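CYTH domain-containing protein (Pyrococcus horikoshii, PDB 2EEN) is of unknown function but belongs to the CYTH family, and so probably acts on triphosphate-bearing substrates inside a beta-strand tunnel, as its characterised relatives do. Local coordinates at residues Tyr2-Leu6 with Val140-Ile146; Ile29-Tyr35 with Leu49-Arg55; Val107-Glu112 with Thr123-Glu128. All blocks are in the same frame, centred on the assembly; numbering follows the deposited sequence.

From the N terminus, residues 2-6 begin the first strand of the sheet, and their partner does not arrive until residues 140-146, so contact 1 closes the longest loop of the three and encloses the other two. Within it, contact 2 closes a short excursion by pairing 29-35 with 49-55, and contact 3 follows in series, folding 107-112 against 123-128 as a hairpin. Neither crosses the other along the chain, yet they meet in space: strands 23-36 and 102-117 are neighbours, and D32 N and H30 N probably bond to V107 O and K109 O. Contact 1 lies across the chain's centre from both, tying the N-terminal strand to the approach to helix 146-160.

Contact 1. Residues Tyr2-Leu6 with Val140-Ile146; sequences YEVEL and VKEKDEI
Y2 and V140 face each other through their backbones, Y2 N bonding to V140 O at 2.6 Å and V140 N returning a bond to Y2 O at 2.9 Å. This mutual pair extends the antiparallel register in which V4 bonds to T138 and L6 to I136, so strand 3-9 stays joined to strand 131-139 up to the start of the modelled chain. The Y2 ring is set beside the loop 141-143 by a first torsion that puts CG anti to the carbonyl carbon (chi1 -63°). K141 O comes to CD1 at the ring edge, 4.1 Å away and near the ring plane, while the backbone N of K143 approaches CE1 obliquely. Farther out, the phenol OH comes up to the aliphatic part of K143: the two side chains pass each other at a slant, with CE 3.7 Å from OH. On the neighbouring side, V4 and V140 meet at about a right angle, CG2 of V4 lying 3.7 Å from CG2 of V140 and almost as near its CG1. I146 completes this apolar patch from the first turn of helix 146-160; its CG1 reaches V4 CG2 at 4.1 Å and its CD1 comes obliquely toward the Y2 ring. A149 and V150 of that helix also pack on V4. The loop leading there is braced by E145, whose OE1 takes the backbone N of E142 in a straight bond of 2.7 Å. E3 and E5, set on the other face of the strand near E80, E135 and E137, belong to the ExExK signature of the family, an acidic group consistent with metal binding as in relatives. Chemically, then, two backbone bonds fix the register, and mainly apolar contacts seat the two valines beside helix 146-160, with the acids directed elsewhere.

Contact 2. Residues Ile29-Tyr35 with Leu49-Arg55; sequences IHEDIYY and LRIRIKR
R52 lies against H30 and D32 across two antiparallel strands, 23-36 and 48-56, of the eight-stranded sheet that in the CYTH fold curves into a tunnel. Its CD sits over the H30 ring, 3.9 Å from the ring centroid in a CH-pi contact, and H30 ND1 lies above one face of the guanidinium, with R50 CZ over the opposite face. As part of a salt bridge, R52 NH2 meets D32 OD2 on its syn side at 3.0 Å. R50 runs alongside Y34, laying CB over the ring face and, turned about CG-CD (chi3 93°), directing NH1 to the phenol OH at 3.1 Å. With an alanine at R52, D32 would probably lose its salt bridge to the guanidinium, and the H30 ring and R50 the flat group between them. Further out, E28 at NE2 and K109 NZ at ND1 fix the rotation of the H30 ring and so the surface on which R52 lies. On the face bearing E31, I33 and I53, R55 grips E31 side-on: NE meets OE2 at 2.7 Å and NH2 meets OE1 at 3.2 Å, both from above the carboxylate plane. On this same face water 1 donates to both E31 O and I51 O, 2.8 Å each.

Contact 3. Residues Val107-Glu112 with Thr123-Glu128; sequences VVKTRE and TLDEVE
Strands 107-112 and 123-127 run antiparallel, their axes 4.5 Å apart at closest and their directions 163° apart. T110 with E126 and E112 with L124 are hydrogen-bonded pairs, K109 with V127 and R111 with D125 non-hydrogen-bonded ones. Beyond K109 and V127, E128 N still bonds to V108 O at 2.8 Å, while water 3 bridges V108 N and E128 O. The dominant side-chain contact is a side-on salt bridge from R111 to D125, lying side by side: NE to OD1 and NH2 to OD2, each 2.9 Å and nearly straight, meet the syn sides tilted from the carboxylate plane. R111 gets there by a turn about CG-CD (chi3 -74°), its CG resting 3.5 Å from T123 CB. K109 CE lies over one guanidinium face, toward its rim, and its NZ bonds to H30; D125 OD2 has two partners, R111 NH2 and the Y170 hydroxyl. On the other face, T110 OG1 nestles 3.2 Å from E126 CB and shares water 4 with L124 O. E126 itself turns to K132. The pairing is that of a beta hairpin in the antiparallel sheet, its charged face of K109, R111 and D125 consistent with the lining of a CYTH tunnel.

Contact 1. Residues Tyr2-Leu6 with Val140-Ile146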
loop_
_atom_site.group_PDB
_atom_site.type_symbol
_atom_site.label_atom_id
_atom_site.label_comp_id
_atom_site.label_asym_id
_atom_site.label_seq_id
_atom_site.Cartn_x
_atom_site.Cartn_y
_atom_site.Cartn_z
ATOM N N TYR A 2 18.818 3.302 -8.440
ATOM C CA TYR A 2 17.730 3.917 -9.244
ATOM C C TYR A 2 17.546 3.184 -10.555
ATOM O O TYR A 2 18.499 2.642 -11.114
ATOM C CB TYR A 2 18.045 5.385 -9.550
ATOM C CG TYR A 2 18.143 6.272 -8.335
ATOM C CD1 TYR A 2 19.274 6.251 -7.523
ATOM C CD2 TYR A 2 17.099 7.130 -7.992
ATOM C CE1 TYR A 2 19.367 7.066 -6.397
ATOM C CE2 TYR A 2 17.179 7.949 -6.869
ATOM C CZ TYR A 2 18.315 7.911 -6.077
ATOM O OH TYR A 2 18.399 8.723 -4.967
ATOM N N GLU A 3 16.312 3.172 -11.041
ATOM C CA GLU A 3 16.005 2.531 -12.308
ATOM C C GLU A 3 16.085 3.614 -13.369
ATOM O O GLU A 3 15.194 4.456 -13.492
ATOM C CB GLU A 3 14.599 1.925 -12.284
ATOM C CG GLU A 3 14.251 1.134 -13.538
ATOM C CD GLU A 3 12.861 0.527 -13.480
ATOM O OE1 GLU A 3 12.152 0.741 -12.471
ATOM O OE2 GLU A 3 12.477 -0.167 -14.446
ATOM N N VAL A 4 17.182 3.618 -14.110
ATOM C CA VAL A 4 17.361 4.596 -15.163
ATOM C C VAL A 4 16.474 4.183 -16.320
ATOM O O VAL A 4 16.521 3.039 -16.773
ATOM C CB VAL A 4 18.824 4.635 -15.625
ATOM C CG1 VAL A 4 18.991 5.625 -16.763
ATOM C CG2 VAL A 4 19.721 5.000 -14.444
ATOM N N GLU A 5 15.652 5.105 -16.799
ATOM C CA GLU A 5 14.771 4.782 -17.901
ATOM C C GLU A 5 14.692 5.888 -18.935
ATOM O O GLU A 5 14.642 7.077 -18.601
ATOM C CB GLU A 5 13.366 4.460 -17.379
ATOM C CG GLU A 5 12.354 4.154 -18.480
ATOM C CD GLU A 5 11.074 3.523 -17.952
ATOM O OE1 GLU A 5 11.108 2.332 -17.573
ATOM O OE2 GLU A 5 10.037 4.219 -17.910
ATOM N N LEU A 6 14.701 5.471 -20.193
ATOM C CA LEU A 6 14.591 6.371 -21.329
ATOM C C LEU A 6 13.471 5.846 -22.206
ATOM O O LEU A 6 13.251 4.638 -22.293
ATOM C CB LEU A 6 15.882 6.399 -22.150
ATOM C CG LEU A 6 17.129 7.045 -21.563
ATOM C CD1 LEU A 6 18.233 7.006 -22.614
ATOM C CD2 LEU A 6 16.831 8.474 -21.162
ATOM N N VAL A 140 21.036 1.288 -11.396
ATOM C CA VAL A 140 22.316 1.853 -10.986
ATOM C C VAL A 140 22.217 2.073 -9.483
ATOM O O VAL A 140 21.133 2.323 -8.962
ATOM C CB VAL A 140 22.600 3.202 -11.680
ATOM C CG1 VAL A 140 22.685 3.006 -13.183
ATOM C CG2 VAL A 140 21.519 4.206 -11.333
ATOM N N LYS A 141 23.341 1.986 -8.784
ATOM C CA LYS A 141 23.315 2.153 -7.340
ATOM C C LYS A 141 23.269 3.610 -6.891
ATOM O O LYS A 141 22.424 3.985 -6.080
ATOM C CB LYS A 141 24.522 1.455 -6.708
ATOM C CG LYS A 141 24.489 1.430 -5.190
ATOM C CD LYS A 141 25.632 0.608 -4.623
ATOM C CE LYS A 141 25.542 0.521 -3.110
ATOM N NZ LYS A 141 26.631 -0.319 -2.543
ATOM N N GLU A 142 24.166 4.431 -7.427
ATOM C CA GLU A 142 24.223 5.834 -7.039
ATOM C C GLU A 142 23.633 6.809 -8.050
ATOM O O GLU A 142 23.625 6.560 -9.253
ATOM C CB GLU A 142 25.669 6.230 -6.741
ATOM C CG GLU A 142 26.279 5.486 -5.566
ATOM C CD GLU A 142 25.421 5.579 -4.320
ATOM O OE1 GLU A 142 24.779 6.633 -4.118
ATOM O OE2 GLU A 142 25.393 4.605 -3.538
ATOM N N LYS A 143 23.142 7.930 -7.536
ATOM C CA LYS A 143 22.550 8.966 -8.363
ATOM C C LYS A 143 23.560 9.484 -9.384
ATOM O O LYS A 143 23.200 9.798 -10.518
ATOM C CB LYS A 143 22.062 10.115 -7.478
ATOM C CG LYS A 143 21.419 11.260 -8.231
ATOM C CD LYS A 143 20.929 12.356 -7.285
ATOM C CE LYS A 143 19.890 11.833 -6.301
ATOM N NZ LYS A 143 19.324 12.915 -5.441
ATOM N N ASP A 144 24.828 9.564 -8.988
ATOM C CA ASP A 144 25.853 10.100 -9.879
ATOM C C ASP A 144 26.242 9.116 -10.983
ATOM O O ASP A 144 27.013 9.425 -11.884
ATOM C CB ASP A 144 27.083 10.467 -9.043
ATOM C CG ASP A 144 26.939 11.901 -8.543
ATOM O OD1 ASP A 144 26.720 12.781 -9.377
ATOM O OD2 ASP A 144 27.041 12.120 -7.339
ATOM N N GLU A 145 25.720 7.877 -10.859
ATOM C CA GLU A 145 25.941 6.899 -11.914
ATOM C C GLU A 145 24.864 6.988 -13.003
ATOM O O GLU A 145 24.951 6.358 -14.042
ATOM C CB GLU A 145 25.938 5.509 -11.281
ATOM C CG GLU A 145 27.046 5.344 -10.241
ATOM C CD GLU A 145 26.988 3.947 -9.662
ATOM O OE1 GLU A 145 25.928 3.542 -9.209
ATOM O OE2 GLU A 145 28.023 3.279 -9.641
ATOM N N ILE A 146 23.806 7.783 -12.725
ATOM C CA ILE A 146 22.704 7.892 -13.690
ATOM C C ILE A 146 23.151 8.487 -15.033
ATOM O O ILE A 146 22.822 8.000 -16.107
ATOM C CB ILE A 146 21.620 8.778 -13.075
ATOM C CG1 ILE A 146 20.932 8.050 -11.917
ATOM C CG2 ILE A 146 20.548 9.110 -14.130
ATOM C CD1 ILE A 146 19.859 8.913 -11.253
#

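Contact 2. Residues Ile29-Tyr35 with Leu49-Arg55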
loop_
_atom_site.group_PDB
_atom_site.type_symbol
_atom_site.label_atom_id
_atom_site.label_comp_id
_atom_site.label_asym_id
_atom_site.label_seq_id
_atom_site.Cartn_x
_atom_site.Cartn_y
_atom_site.Cartn_z
ATOM N N ILE A 29 0.447 -7.395 -20.902
ATOM C CA ILE A 29 -0.608 -6.419 -21.109
ATOM C C ILE A 29 -0.599 -5.652 -19.794
ATOM O O ILE A 29 -0.533 -6.253 -18.723
ATOM C CB ILE A 29 -1.984 -7.076 -21.304
ATOM C CG1 ILE A 29 -2.056 -7.699 -22.696
ATOM C CG2 ILE A 29 -3.094 -6.030 -21.128
ATOM C CD1 ILE A 29 -3.284 -8.568 -22.920
ATOM N N HIS A 30 -0.613 -4.327 -19.879
ATOM C CA HIS A 30 -0.616 -3.485 -18.692
ATOM C C HIS A 30 -1.848 -2.612 -18.679
ATOM O O HIS A 30 -2.204 -1.991 -19.682
ATOM C CB HIS A 30 0.591 -2.547 -18.647
ATOM C CG HIS A 30 1.886 -3.221 -18.323
ATOM N ND1 HIS A 30 3.059 -2.518 -18.149
ATOM C CD2 HIS A 30 2.196 -4.525 -18.137
ATOM C CE1 HIS A 30 4.036 -3.361 -17.867
ATOM N NE2 HIS A 30 3.539 -4.585 -17.853
ATOM N N GLU A 31 -2.495 -2.574 -17.526
ATOM C CA GLU A 31 -3.659 -1.733 -17.323
ATOM C C GLU A 31 -3.305 -0.966 -16.058
ATOM O O GLU A 31 -3.293 -1.526 -14.964
ATOM C CB GLU A 31 -4.909 -2.588 -17.132
ATOM C CG GLU A 31 -5.358 -3.266 -18.420
ATOM C CD GLU A 31 -6.328 -4.405 -18.180
ATOM O OE1 GLU A 31 -7.266 -4.233 -17.373
ATOM O OE2 GLU A 31 -6.158 -5.468 -18.807
ATOM N N ASP A 32 -2.976 0.309 -16.226
ATOM C CA ASP A 32 -2.591 1.150 -15.101
ATOM C C ASP A 32 -3.647 2.157 -14.733
ATOM O O ASP A 32 -4.282 2.755 -15.604
ATOM C CB ASP A 32 -1.316 1.936 -15.413
ATOM C CG ASP A 32 -0.138 1.048 -15.690
ATOM O OD1 ASP A 32 -0.056 -0.024 -15.067
ATOM O OD2 ASP A 32 0.715 1.432 -16.519
ATOM N N ILE A 33 -3.838 2.341 -13.435
ATOM C CA ILE A 33 -4.767 3.348 -12.970
ATOM C C ILE A 33 -3.901 4.330 -12.196
ATOM O O ILE A 33 -3.222 3.948 -11.238
ATOM C CB ILE A 33 -5.861 2.778 -12.034
ATOM C CG1 ILE A 33 -6.776 1.810 -12.796
ATOM C CG2 ILE A 33 -6.713 3.915 -11.505
ATOM C CD1 ILE A 33 -7.956 1.310 -12.013
ATOM N N TYR A 34 -3.888 5.581 -12.639
ATOM C CA TYR A 34 -3.108 6.605 -11.961
ATOM C C TYR A 34 -4.020 7.425 -11.077
ATOM O O TYR A 34 -5.161 7.709 -11.444
ATOM C CB TYR A 34 -2.407 7.505 -12.970
ATOM C CG TYR A 34 -1.193 6.862 -13.569
ATOM C CD1 TYR A 34 0.055 6.982 -12.964
ATOM C CD2 TYR A 34 -1.292 6.116 -14.742
ATOM C CE1 TYR A 34 1.177 6.376 -13.518
ATOM C CE2 TYR A 34 -0.174 5.505 -15.301
ATOM C CZ TYR A 34 1.053 5.640 -14.684
ATOM O OH TYR A 34 2.150 5.027 -15.231
ATOM N N TYR A 35 -3.502 7.813 -9.919
ATOM C CA TYR A 35 -4.262 8.564 -8.931
ATOM C C TYR A 35 -3.763 9.957 -8.638
ATOM O O TYR A 35 -2.601 10.281 -8.869
ATOM C CB TYR A 35 -4.264 7.788 -7.619
ATOM C CG TYR A 35 -4.955 6.466 -7.716
ATOM C CD1 TYR A 35 -4.253 5.321 -8.085
ATOM C CD2 TYR A 35 -6.320 6.354 -7.461
ATOM C CE1 TYR A 35 -4.892 4.096 -8.198
ATOM C CE2 TYR A 35 -6.967 5.136 -7.568
ATOM C CZ TYR A 35 -6.249 4.012 -7.936
ATOM O OH TYR A 35 -6.885 2.802 -8.034
ATOM N N LEU A 49 1.200 7.936 -8.377
ATOM C CA LEU A 49 0.814 6.776 -7.595
ATOM C C LEU A 49 -0.041 5.978 -8.555
ATOM O O LEU A 49 -0.998 6.497 -9.134
ATOM C CB LEU A 49 0.004 7.168 -6.361
ATOM C CG LEU A 49 -0.362 5.942 -5.518
ATOM C CD1 LEU A 49 0.913 5.304 -4.924
ATOM C CD2 LEU A 49 -1.306 6.363 -4.409
ATOM N N ARG A 50 0.305 4.714 -8.729
ATOM C CA ARG A 50 -0.410 3.898 -9.688
ATOM C C ARG A 50 -0.616 2.462 -9.268
ATOM O O ARG A 50 0.162 1.907 -8.496
ATOM C CB ARG A 50 0.383 3.940 -11.002
ATOM C CG ARG A 50 0.275 2.738 -11.926
ATOM C CD ARG A 50 1.432 2.744 -12.939
ATOM N NE ARG A 50 2.586 1.963 -12.490
ATOM C CZ ARG A 50 3.828 2.133 -12.937
ATOM N NH1 ARG A 50 4.085 3.065 -13.841
ATOM N NH2 ARG A 50 4.813 1.359 -12.496
ATOM N N ILE A 51 -1.710 1.877 -9.739
ATOM C CA ILE A 51 -1.931 0.463 -9.510
ATOM C C ILE A 51 -1.859 -0.110 -10.908
ATOM O O ILE A 51 -2.584 0.326 -11.809
ATOM C CB ILE A 51 -3.296 0.142 -8.899
ATOM C CG1 ILE A 51 -3.255 0.445 -7.402
ATOM C CG2 ILE A 51 -3.617 -1.336 -9.117
ATOM C CD1 ILE A 51 -4.570 0.277 -6.696
ATOM N N ARG A 52 -0.956 -1.066 -11.092
ATOM C CA ARG A 52 -0.773 -1.708 -12.380
ATOM C C ARG A 52 -1.184 -3.159 -12.358
ATOM O O ARG A 52 -0.825 -3.902 -11.447
ATOM C CB ARG A 52 0.691 -1.648 -12.809
ATOM C CG ARG A 52 1.040 -2.679 -13.878
ATOM C CD ARG A 52 2.433 -2.434 -14.411
ATOM N NE ARG A 52 2.505 -1.127 -15.054
ATOM C CZ ARG A 52 3.628 -0.558 -15.477
ATOM N NH1 ARG A 52 4.794 -1.176 -15.327
ATOM N NH2 ARG A 52 3.578 0.630 -16.062
ATOM N N ILE A 53 -1.951 -3.552 -13.367
ATOM C CA ILE A 53 -2.353 -4.940 -13.516
ATOM C C ILE A 53 -1.556 -5.403 -14.724
ATOM O O ILE A 53 -1.673 -4.837 -15.812
ATOM C CB ILE A 53 -3.860 -5.086 -13.791
ATOM C CG1 ILE A 53 -4.659 -4.546 -12.598
ATOM C CG2 ILE A 53 -4.198 -6.557 -14.027
ATOM C CD1 ILE A 53 -6.166 -4.578 -12.795
ATOM N N LYS A 54 -0.722 -6.414 -14.513
ATOM C CA LYS A 54 0.137 -6.954 -15.555
ATOM C C LYS A 54 -0.343 -8.357 -15.913
ATOM O O LYS A 54 -0.478 -9.214 -15.041
ATOM C CB LYS A 54 1.575 -6.994 -15.027
ATOM C CG LYS A 54 2.643 -7.385 -16.029
ATOM C CD LYS A 54 4.009 -7.426 -15.347
ATOM C CE LYS A 54 4.398 -6.063 -14.785
ATOM N NZ LYS A 54 5.673 -6.116 -14.005
ATOM N N ARG A 55 -0.611 -8.581 -17.193
ATOM C CA ARG A 55 -1.081 -9.876 -17.659
ATOM C C ARG A 55 -0.096 -10.492 -18.655
ATOM O O ARG A 55 0.294 -9.852 -19.633
ATOM C CB ARG A 55 -2.451 -9.727 -18.326
ATOM C CG ARG A 55 -3.476 -8.936 -17.515
ATOM C CD ARG A 55 -4.797 -8.830 -18.268
ATOM N NE ARG A 55 -5.725 -7.867 -17.671
ATOM C CZ ARG A 55 -6.402 -8.061 -16.544
ATOM N NH1 ARG A 55 -6.270 -9.193 -15.863
ATOM N NH2 ARG A 55 -7.220 -7.117 -16.097
HETATM O O HOH W 1 -4.858 -1.018 -12.680
HETATM O O HOH W 2 -0.494 9.351 -10.375
#

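Contact 3. Residues Val107-Glu112 with Thr123-Glu128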
loop_
_atom_site.group_PDB
_atom_site.type_symbol
_atom_site.label_atom_id
_atom_site.label_comp_id
_atom_site.label_asym_id
_atom_site.label_seq_id
_atom_site.Cartn_x
_atom_site.Cartn_y
_atom_site.Cartn_z
ATOM N N VAL A 107 -4.326 3.953 -18.043
ATOM C CA VAL A 107 -3.439 3.794 -19.183
ATOM C C VAL A 107 -3.329 2.313 -19.502
ATOM O O VAL A 107 -2.965 1.512 -18.651
ATOM C CB VAL A 107 -2.035 4.370 -18.882
ATOM C CG1 VAL A 107 -1.137 4.223 -20.103
ATOM C CG2 VAL A 107 -2.154 5.833 -18.480
ATOM N N VAL A 108 -3.665 1.955 -20.737
ATOM C CA VAL A 108 -3.620 0.564 -21.165
ATOM C C VAL A 108 -2.626 0.384 -22.290
ATOM O O VAL A 108 -2.588 1.182 -23.223
ATOM C CB VAL A 108 -4.997 0.102 -21.667
ATOM C CG1 VAL A 108 -4.935 -1.358 -22.090
ATOM C CG2 VAL A 108 -6.035 0.303 -20.580
ATOM N N LYS A 109 -1.823 -0.670 -22.210
ATOM C CA LYS A 109 -0.845 -0.915 -23.254
ATOM C C LYS A 109 -0.393 -2.363 -23.270
ATOM O O LYS A 109 -0.694 -3.137 -22.359
ATOM C CB LYS A 109 0.388 -0.035 -23.033
ATOM C CG LYS A 109 1.177 -0.421 -21.772
ATOM C CD LYS A 109 2.485 0.368 -21.650
ATOM C CE LYS A 109 3.289 -0.077 -20.434
ATOM N NZ LYS A 109 2.627 0.291 -19.146
ATOM N N THR A 110 0.311 -2.727 -24.334
ATOM C CA THR A 110 0.890 -4.055 -24.419
ATOM C C THR A 110 2.376 -3.741 -24.379
ATOM O O THR A 110 2.802 -2.674 -24.827
ATOM C CB THR A 110 0.521 -4.806 -25.717
ATOM O OG1 THR A 110 0.958 -4.071 -26.862
ATOM C CG2 THR A 110 -0.978 -5.016 -25.783
ATOM N N ARG A 111 3.157 -4.647 -23.809
ATOM C CA ARG A 111 4.587 -4.424 -23.686
ATOM C C ARG A 111 5.330 -5.710 -23.980
ATOM O O ARG A 111 5.111 -6.727 -23.324
ATOM C CB ARG A 111 4.901 -3.896 -22.285
ATOM C CG ARG A 111 6.379 -3.934 -21.892
ATOM C CD ARG A 111 6.637 -3.144 -20.614
ATOM N NE ARG A 111 6.573 -1.700 -20.849
ATOM C CZ ARG A 111 6.648 -0.774 -19.899
ATOM N NH1 ARG A 111 6.786 -1.125 -18.623
ATOM N NH2 ARG A 111 6.598 0.513 -20.225
ATOM N N GLU A 112 6.194 -5.665 -24.988
ATOM C CA GLU A 112 6.995 -6.829 -25.342
ATOM C C GLU A 112 8.371 -6.520 -24.776
ATOM O O GLU A 112 8.974 -5.515 -25.142
ATOM C CB GLU A 112 7.085 -7.012 -26.853
ATOM C CG GLU A 112 5.839 -7.600 -27.498
ATOM C CD GLU A 112 5.953 -7.681 -29.013
ATOM O OE1 GLU A 112 7.063 -7.959 -29.518
ATOM O OE2 GLU A 112 4.932 -7.479 -29.703
ATOM N N THR A 123 11.658 -2.423 -23.976
ATOM C CA THR A 123 10.269 -2.812 -24.112
ATOM C C THR A 123 9.644 -2.120 -25.304
ATOM O O THR A 123 9.909 -0.944 -25.563
ATOM C CB THR A 123 9.453 -2.483 -22.847
ATOM O OG1 THR A 123 9.474 -1.069 -22.604
ATOM C CG2 THR A 123 10.042 -3.207 -21.654
ATOM N N LEU A 124 8.847 -2.869 -26.053
ATOM C CA LEU A 124 8.149 -2.309 -27.200
ATOM C C LEU A 124 6.742 -2.107 -26.671
ATOM O O LEU A 124 6.052 -3.072 -26.344
ATOM C CB LEU A 124 8.139 -3.289 -28.368
ATOM C CG LEU A 124 9.511 -3.772 -28.833
ATOM C CD1 LEU A 124 9.327 -4.597 -30.095
ATOM C CD2 LEU A 124 10.438 -2.582 -29.080
ATOM N N ASP A 125 6.332 -0.847 -26.569
ATOM C CA ASP A 125 5.018 -0.517 -26.032
ATOM C C ASP A 125 4.011 -0.053 -27.069
ATOM O O ASP A 125 4.313 0.793 -27.898
ATOM C CB ASP A 125 5.133 0.593 -24.983
ATOM C CG ASP A 125 5.995 0.213 -23.801
ATOM O OD1 ASP A 125 6.320 -0.985 -23.632
ATOM O OD2 ASP A 125 6.337 1.129 -23.026
ATOM N N GLU A 126 2.809 -0.620 -27.014
ATOM C CA GLU A 126 1.718 -0.210 -27.898
ATOM C C GLU A 126 0.718 0.339 -26.894
ATOM O O GLU A 126 0.010 -0.422 -26.243
ATOM C CB GLU A 126 1.117 -1.408 -28.631
ATOM C CG GLU A 126 -0.001 -1.036 -29.585
ATOM C CD GLU A 126 0.492 -0.236 -30.778
ATOM O OE1 GLU A 126 1.256 -0.798 -31.591
ATOM O OE2 GLU A 126 0.122 0.951 -30.904
ATOM N N VAL A 127 0.674 1.660 -26.769
ATOM C CA VAL A 127 -0.186 2.316 -25.791
ATOM C C VAL A 127 -1.494 2.790 -26.392
ATOM O O VAL A 127 -1.500 3.547 -27.359
ATOM C CB VAL A 127 0.555 3.517 -25.176
ATOM C CG1 VAL A 127 -0.259 4.150 -24.063
ATOM C CG2 VAL A 127 1.920 3.053 -24.660
ATOM N N GLU A 128 -2.598 2.339 -25.808
ATOM C CA GLU A 128 -3.917 2.736 -26.290
ATOM C C GLU A 128 -4.053 4.251 -26.180
ATOM O O GLU A 128 -3.745 4.846 -25.142
ATOM C CB GLU A 128 -5.016 2.052 -25.472
ATOM C CG GLU A 128 -4.998 0.536 -25.563
ATOM C CD GLU A 128 -6.283 -0.094 -25.049
ATOM O OE1 GLU A 128 -7.060 0.609 -24.373
ATOM O OE2 GLU A 128 -6.508 -1.294 -25.316
HETATM O O HOH W 3 -4.483 4.150 -22.506
HETATM O O HOH W 4 3.676 -4.235 -27.400
#